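Alpha-glucosidase (Pseudoalteromonas sp. K8, PDB 5HQA) hydrolyses alpha-glucosides as a chloride-activated, calcium-binding family 97 glycoside hydrolase that also binds acarbose. Local coordinates at residues G179-Y192 with T226-L240. Sequence-based numbering, arbitrary orientation.
Sequences GVHISIHEAALVDY and TPWRTIQIGEKAVDL
Backbone pairing from His181 with Gly234 to Ala187 with Trp228 makes strands 181-187 and 228-234 antiparallel neighbours, and eight N-H groups and eight carbonyls satisfy one another in four hydrogen-bonded pairs. Between these pairs, carbonyls also take CA-H contacts, the shortest from Ile182 CA to Gln232 O (3.1 Å). Arg229 NH1 makes a salt bridge with Glu186 OE2 (2.9 Å), in its own guanidinium plane but from above the carboxylate, the two planes lying 51° apart; a bend at chi2 (73°) brings the guanidinium alongside the glutamate. Water 3 donates to Glu186 OE2 and accepts from Arg229 NH2. Glu186 OE1 has a salt bridge from Lys440 and a hydrogen bond from Met195 N, and Arg229 NE a salt bridge to Glu128. Tyr192, its hydroxyl bonded to Glu128, receives Pro227 CD in a CH-pi contact over one ring face, 3.6 Å from the centroid. Buried His185 bonds Thr170 OG1 through ND1 and Asp441 O through NE2. On the same face, water 1 donates to Ser183 O and bonds Thr230 OG1, and water 2 links Ser183 OG, also bonded to Thr173, to Gln232 OE1. Gln232 NE2 donates in plane to a lone pair of Leu240 O (2.8 Å), tying strand to following helix. His181 ND1 donates to Gly179 O (2.9 Å), and Ala237 CB makes a CH-pi contact over the imidazole face. Were His181 an alanine, Gly179 O would probably lose this donor and a gap would be likely to open over Ala237. Both are inner strands of a nine-stranded antiparallel sheet, between 107-114 and 172-175, consistent with the beta-sandwich of the galactose mutarotase-like N-terminal domain of family 97.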
loop_
_atom_site.group_PDB
_atom_site.type_symbol
_atom_site.label_atom_id
_atom_site.label_comp_id
_atom_site.label_asym_id
_atom_site.label_seq_id
_atom_site.Cartn_x
_atom_site.Cartn_y
_atom_site.Cartn_z
ATOM N N GLY A 179 10.311 21.596 -10.329
ATOM C CA GLY A 179 9.209 20.717 -10.660
ATOM C C GLY A 179 9.565 19.245 -10.694
ATOM O O GLY A 179 8.693 18.418 -10.992
ATOM N N VAL A 180 10.816 18.889 -10.399
ATOM C CA VAL A 180 11.201 17.488 -10.312
ATOM C C VAL A 180 10.541 16.865 -9.093
ATOM O O VAL A 180 10.647 17.392 -7.978
ATOM C CB VAL A 180 12.728 17.360 -10.233
ATOM C CG1 VAL A 180 13.133 15.893 -10.041
ATOM C CG2 VAL A 180 13.368 17.971 -11.473
ATOM N N HIS A 181 9.858 15.739 -9.292
ATOM C CA HIS A 181 9.230 15.018 -8.194
ATOM C C HIS A 181 10.136 13.902 -7.708
ATOM O O HIS A 181 10.749 13.192 -8.510
ATOM C CB HIS A 181 7.882 14.437 -8.607
ATOM C CG HIS A 181 6.808 15.470 -8.743
ATOM N ND1 HIS A 181 6.900 16.520 -9.634
ATOM C CD2 HIS A 181 5.632 15.629 -8.089
ATOM C CE1 HIS A 181 5.816 17.273 -9.535
ATOM N NE2 HIS A 181 5.029 16.752 -8.608
ATOM N N ILE A 182 10.200 13.742 -6.391
ATOM C CA ILE A 182 11.068 12.757 -5.761
ATOM C C ILE A 182 10.268 12.058 -4.674
ATOM O O ILE A 182 9.454 12.688 -3.989
ATOM C CB ILE A 182 12.336 13.421 -5.181
ATOM C CG1 ILE A 182 13.126 14.103 -6.301
ATOM C CG2 ILE A 182 13.197 12.398 -4.432
ATOM C CD1 ILE A 182 14.339 14.874 -5.824
ATOM N N SER A 183 10.488 10.756 -4.514
ATOM C CA SER A 183 9.842 10.028 -3.430
ATOM C C SER A 183 10.829 9.042 -2.835
ATOM O O SER A 183 11.460 8.276 -3.572
ATOM C CB SER A 183 8.592 9.296 -3.922
ATOM O OG SER A 183 7.857 8.784 -2.821
ATOM N N ILE A 184 10.944 9.050 -1.509
ATOM C CA ILE A 184 11.868 8.188 -0.782
ATOM C C ILE A 184 11.066 7.082 -0.107
ATOM O O ILE A 184 10.034 7.351 0.521
ATOM C CB ILE A 184 12.681 8.997 0.246
ATOM C CG1 ILE A 184 13.469 10.094 -0.476
ATOM C CG2 ILE A 184 13.625 8.081 1.053
ATOM C CD1 ILE A 184 14.098 11.091 0.463
ATOM N N HIS A 185 11.544 5.847 -0.222
ATOM C CA HIS A 185 10.840 4.709 0.360
ATOM C C HIS A 185 11.876 3.604 0.567
ATOM O O HIS A 185 13.082 3.876 0.599
ATOM C CB HIS A 185 9.657 4.328 -0.549
ATOM C CG HIS A 185 8.731 3.302 0.030
ATOM N ND1 HIS A 185 8.209 3.393 1.304
ATOM C CD2 HIS A 185 8.218 2.168 -0.509
ATOM C CE1 HIS A 185 7.423 2.354 1.528
ATOM N NE2 HIS A 185 7.410 1.596 0.444
ATOM N N GLU A 186 11.419 2.367 0.735
ATOM C CA GLU A 186 12.341 1.247 0.842
ATOM C C GLU A 186 11.687 0.008 0.243
ATOM O O GLU A 186 10.470 -0.040 0.038
ATOM C CB GLU A 186 12.793 1.021 2.293
ATOM C CG GLU A 186 11.704 0.935 3.325
ATOM C CD GLU A 186 12.268 0.732 4.734
ATOM O OE1 GLU A 186 11.619 1.175 5.704
ATOM O OE2 GLU A 186 13.359 0.131 4.873
ATOM N N ALA A 187 12.510 -0.995 -0.058
ATOM C CA ALA A 187 12.010 -2.207 -0.685
ATOM C C ALA A 187 12.595 -3.432 0.003
ATOM O O ALA A 187 13.754 -3.419 0.435
ATOM C CB ALA A 187 12.341 -2.233 -2.192
ATOM N N ALA A 188 11.779 -4.489 0.090
ATOM C CA ALA A 188 12.174 -5.778 0.663
ATOM C C ALA A 188 12.565 -5.627 2.134
ATOM O O ALA A 188 13.668 -5.986 2.560
ATOM C CB ALA A 188 13.306 -6.432 -0.150
ATOM N N LEU A 189 11.627 -5.102 2.921
ATOM C CA LEU A 189 11.861 -4.901 4.353
ATOM C C LEU A 189 11.680 -6.243 5.053
ATOM O O LEU A 189 10.556 -6.652 5.359
ATOM C CB LEU A 189 10.920 -3.837 4.905
ATOM C CG LEU A 189 10.949 -3.597 6.414
ATOM C CD1 LEU A 189 12.355 -3.248 6.914
ATOM C CD2 LEU A 189 9.958 -2.483 6.765
ATOM N N VAL A 190 12.798 -6.937 5.279
ATOM C CA VAL A 190 12.831 -8.299 5.803
ATOM C C VAL A 190 13.836 -8.352 6.944
ATOM O O VAL A 190 14.994 -7.958 6.763
ATOM C CB VAL A 190 13.229 -9.318 4.717
ATOM C CG1 VAL A 190 13.304 -10.725 5.311
ATOM C CG2 VAL A 190 12.252 -9.269 3.555
ATOM N N ASP A 191 13.403 -8.846 8.106
ATOM C CA ASP A 191 14.274 -9.017 9.276
ATOM C C ASP A 191 15.056 -7.740 9.597
ATOM O O ASP A 191 16.268 -7.760 9.823
ATOM C CB ASP A 191 15.234 -10.196 9.088
ATOM C CG ASP A 191 15.994 -10.529 10.362
ATOM O OD1 ASP A 191 15.389 -10.384 11.450
ATOM O OD2 ASP A 191 17.189 -10.905 10.287
ATOM N N TYR A 192 14.345 -6.619 9.626
ATOM C CA TYR A 192 14.976 -5.328 9.838
ATOM C C TYR A 192 13.895 -4.377 10.325
ATOM O O TYR A 192 12.701 -4.674 10.232
ATOM C CB TYR A 192 15.629 -4.833 8.547
ATOM C CG TYR A 192 16.778 -3.848 8.689
ATOM C CD1 TYR A 192 18.090 -4.297 8.873
ATOM C CD2 TYR A 192 16.560 -2.471 8.573
ATOM C CE1 TYR A 192 19.148 -3.397 8.968
ATOM C CE2 TYR A 192 17.616 -1.562 8.660
ATOM C CZ TYR A 192 18.903 -2.036 8.860
ATOM O OH TYR A 192 19.944 -1.142 8.941
ATOM N N THR A 226 21.018 -4.697 4.540
ATOM C CA THR A 226 19.837 -3.893 4.827
ATOM C C THR A 226 18.792 -4.109 3.750
ATOM O O THR A 226 19.083 -4.633 2.670
ATOM C CB THR A 226 20.202 -2.412 4.891
ATOM O OG1 THR A 226 20.579 -1.965 3.584
ATOM C CG2 THR A 226 21.332 -2.154 5.891
ATOM N N PRO A 227 17.551 -3.690 3.996
ATOM C CA PRO A 227 16.608 -3.524 2.887
ATOM C C PRO A 227 17.135 -2.478 1.916
ATOM O O PRO A 227 18.081 -1.742 2.202
ATOM C CB PRO A 227 15.312 -3.056 3.571
ATOM C CG PRO A 227 15.475 -3.451 5.033
ATOM C CD PRO A 227 16.953 -3.336 5.298
ATOM N N TRP A 228 16.505 -2.406 0.749
ATOM C CA TRP A 228 16.840 -1.359 -0.205
ATOM C C TRP A 228 16.271 -0.022 0.256
ATOM O O TRP A 228 15.154 0.046 0.765
ATOM C CB TRP A 228 16.280 -1.710 -1.584
ATOM C CG TRP A 228 16.907 -2.931 -2.167
ATOM C CD1 TRP A 228 16.498 -4.225 -2.008
ATOM C CD2 TRP A 228 18.074 -2.974 -2.999
ATOM N NE1 TRP A 228 17.347 -5.074 -2.692
ATOM C CE2 TRP A 228 18.318 -4.331 -3.309
ATOM C CE3 TRP A 228 18.934 -1.995 -3.512
ATOM C CZ2 TRP A 228 19.387 -4.735 -4.119
ATOM C CZ3 TRP A 228 20.004 -2.397 -4.316
ATOM C CH2 TRP A 228 20.220 -3.752 -4.605
ATOM N N ARG A 229 17.049 1.041 0.094
ATOM C CA ARG A 229 16.560 2.411 0.221
ATOM C C ARG A 229 16.283 2.913 -1.189
ATOM O O ARG A 229 17.132 2.746 -2.071
ATOM C CB ARG A 229 17.596 3.303 0.907
ATOM C CG ARG A 229 17.724 3.108 2.413
ATOM C CD ARG A 229 18.419 1.795 2.801
ATOM N NE ARG A 229 18.291 1.554 4.241
ATOM C CZ ARG A 229 17.189 1.071 4.814
ATOM N NH1 ARG A 229 16.124 0.756 4.072
ATOM N NH2 ARG A 229 17.151 0.901 6.133
ATOM N N THR A 230 15.097 3.483 -1.423
ATOM C CA THR A 230 14.702 3.835 -2.783
ATOM C C THR A 230 14.470 5.332 -2.913
ATOM O O THR A 230 13.898 5.967 -2.019
ATOM C CB THR A 230 13.438 3.073 -3.255
ATOM O OG1 THR A 230 12.306 3.434 -2.454
ATOM C CG2 THR A 230 13.645 1.575 -3.148
ATOM N N ILE A 231 14.919 5.886 -4.039
ATOM C CA ILE A 231 14.729 7.292 -4.373
ATOM C C ILE A 231 14.155 7.335 -5.781
ATOM O O ILE A 231 14.892 7.187 -6.764
ATOM C CB ILE A 231 16.029 8.098 -4.286
ATOM C CG1 ILE A 231 16.691 7.897 -2.912
ATOM C CG2 ILE A 231 15.735 9.571 -4.548
ATOM C CD1 ILE A 231 18.112 8.463 -2.821
ATOM N N GLN A 232 12.843 7.529 -5.890
ATOM C CA GLN A 232 12.227 7.726 -7.194
ATOM C C GLN A 232 12.387 9.178 -7.610
ATOM O O GLN A 232 12.251 10.089 -6.787
ATOM C CB GLN A 232 10.743 7.358 -7.150
ATOM C CG GLN A 232 10.490 5.876 -6.911
ATOM C CD GLN A 232 9.020 5.526 -6.988
ATOM O OE1 GLN A 232 8.395 5.136 -5.993
ATOM N NE2 GLN A 232 8.461 5.649 -8.180
ATOM N N ILE A 233 12.674 9.392 -8.891
ATOM C CA ILE A 233 12.917 10.726 -9.433
ATOM C C ILE A 233 12.243 10.807 -10.793
ATOM O O ILE A 233 12.472 9.944 -11.647
ATOM C CB ILE A 233 14.425 11.020 -9.577
ATOM C CG1 ILE A 233 15.159 10.795 -8.249
ATOM C CG2 ILE A 233 14.647 12.433 -10.124
ATOM C CD1 ILE A 233 16.681 10.758 -8.383
ATOM N N GLY A 234 11.441 11.846 -11.013
ATOM C CA GLY A 234 10.818 12.024 -12.314
ATOM C C GLY A 234 10.476 13.470 -12.603
ATOM O O GLY A 234 10.305 14.288 -11.691
ATOM N N GLU A 235 10.371 13.778 -13.903
ATOM C CA GLU A 235 9.995 15.133 -14.304
ATOM C C GLU A 235 8.553 15.449 -13.944
ATOM O O GLU A 235 8.206 16.623 -13.773
ATOM C CB GLU A 235 10.143 15.345 -15.807
ATOM C CG GLU A 235 11.342 14.772 -16.453
ATOM C CD GLU A 235 11.279 15.005 -17.936
ATOM O OE1 GLU A 235 11.860 16.009 -18.385
ATOM O OE2 GLU A 235 10.608 14.220 -18.637
ATOM N N LYS A 236 7.700 14.432 -13.882
ATOM C CA LYS A 236 6.271 14.603 -13.668
ATOM C C LYS A 236 5.824 13.742 -12.496
ATOM O O LYS A 236 6.395 12.681 -12.232
ATOM C CB LYS A 236 5.456 14.197 -14.905
ATOM C CG LYS A 236 5.754 14.955 -16.159
ATOM C CD LYS A 236 5.024 14.305 -17.329
ATOM C CE LYS A 236 5.212 15.106 -18.612
ATOM N NZ LYS A 236 4.785 16.525 -18.435
ATOM N N ALA A 237 4.763 14.189 -11.820
ATOM C CA ALA A 237 4.213 13.393 -10.730
ATOM C C ALA A 237 3.872 11.973 -11.186
ATOM O O ALA A 237 4.184 11.001 -10.488
ATOM C CB ALA A 237 2.985 14.092 -10.151
ATOM N N VAL A 238 3.265 11.824 -12.371
ATOM C CA VAL A 238 2.892 10.477 -12.805
ATOM C C VAL A 238 4.105 9.606 -13.106
ATOM O O VAL A 238 3.972 8.375 -13.169
ATOM C CB VAL A 238 1.954 10.485 -14.032
ATOM C CG1 VAL A 238 0.607 11.104 -13.666
ATOM C CG2 VAL A 238 2.594 11.203 -15.216
ATOM N N ASP A 239 5.292 10.196 -13.301
ATOM C CA ASP A 239 6.472 9.358 -13.490
ATOM C C ASP A 239 6.807 8.582 -12.225
ATOM O O ASP A 239 7.394 7.498 -12.304
ATOM C CB ASP A 239 7.676 10.197 -13.921
ATOM C CG ASP A 239 7.495 10.818 -15.294
ATOM O OD1 ASP A 239 6.701 10.283 -16.103
ATOM O OD2 ASP A 239 8.152 11.844 -15.566
ATOM N N LEU A 240 6.451 9.118 -11.053
ATOM C CA LEU A 240 6.578 8.338 -9.826
ATOM C C LEU A 240 5.628 7.153 -9.846
ATOM O O LEU A 240 5.997 6.039 -9.457
ATOM C CB LEU A 240 6.277 9.211 -8.604
ATOM C CG LEU A 240 7.075 10.497 -8.395
ATOM C CD1 LEU A 240 6.613 11.187 -7.115
ATOM C CD2 LEU A 240 8.543 10.185 -8.338
HETATM O O HOH W 1 10.975 5.449 -3.575
HETATM O O HOH W 2 8.355 5.975 -3.386
HETATM O O HOH W 3 14.723 -0.115 7.019
#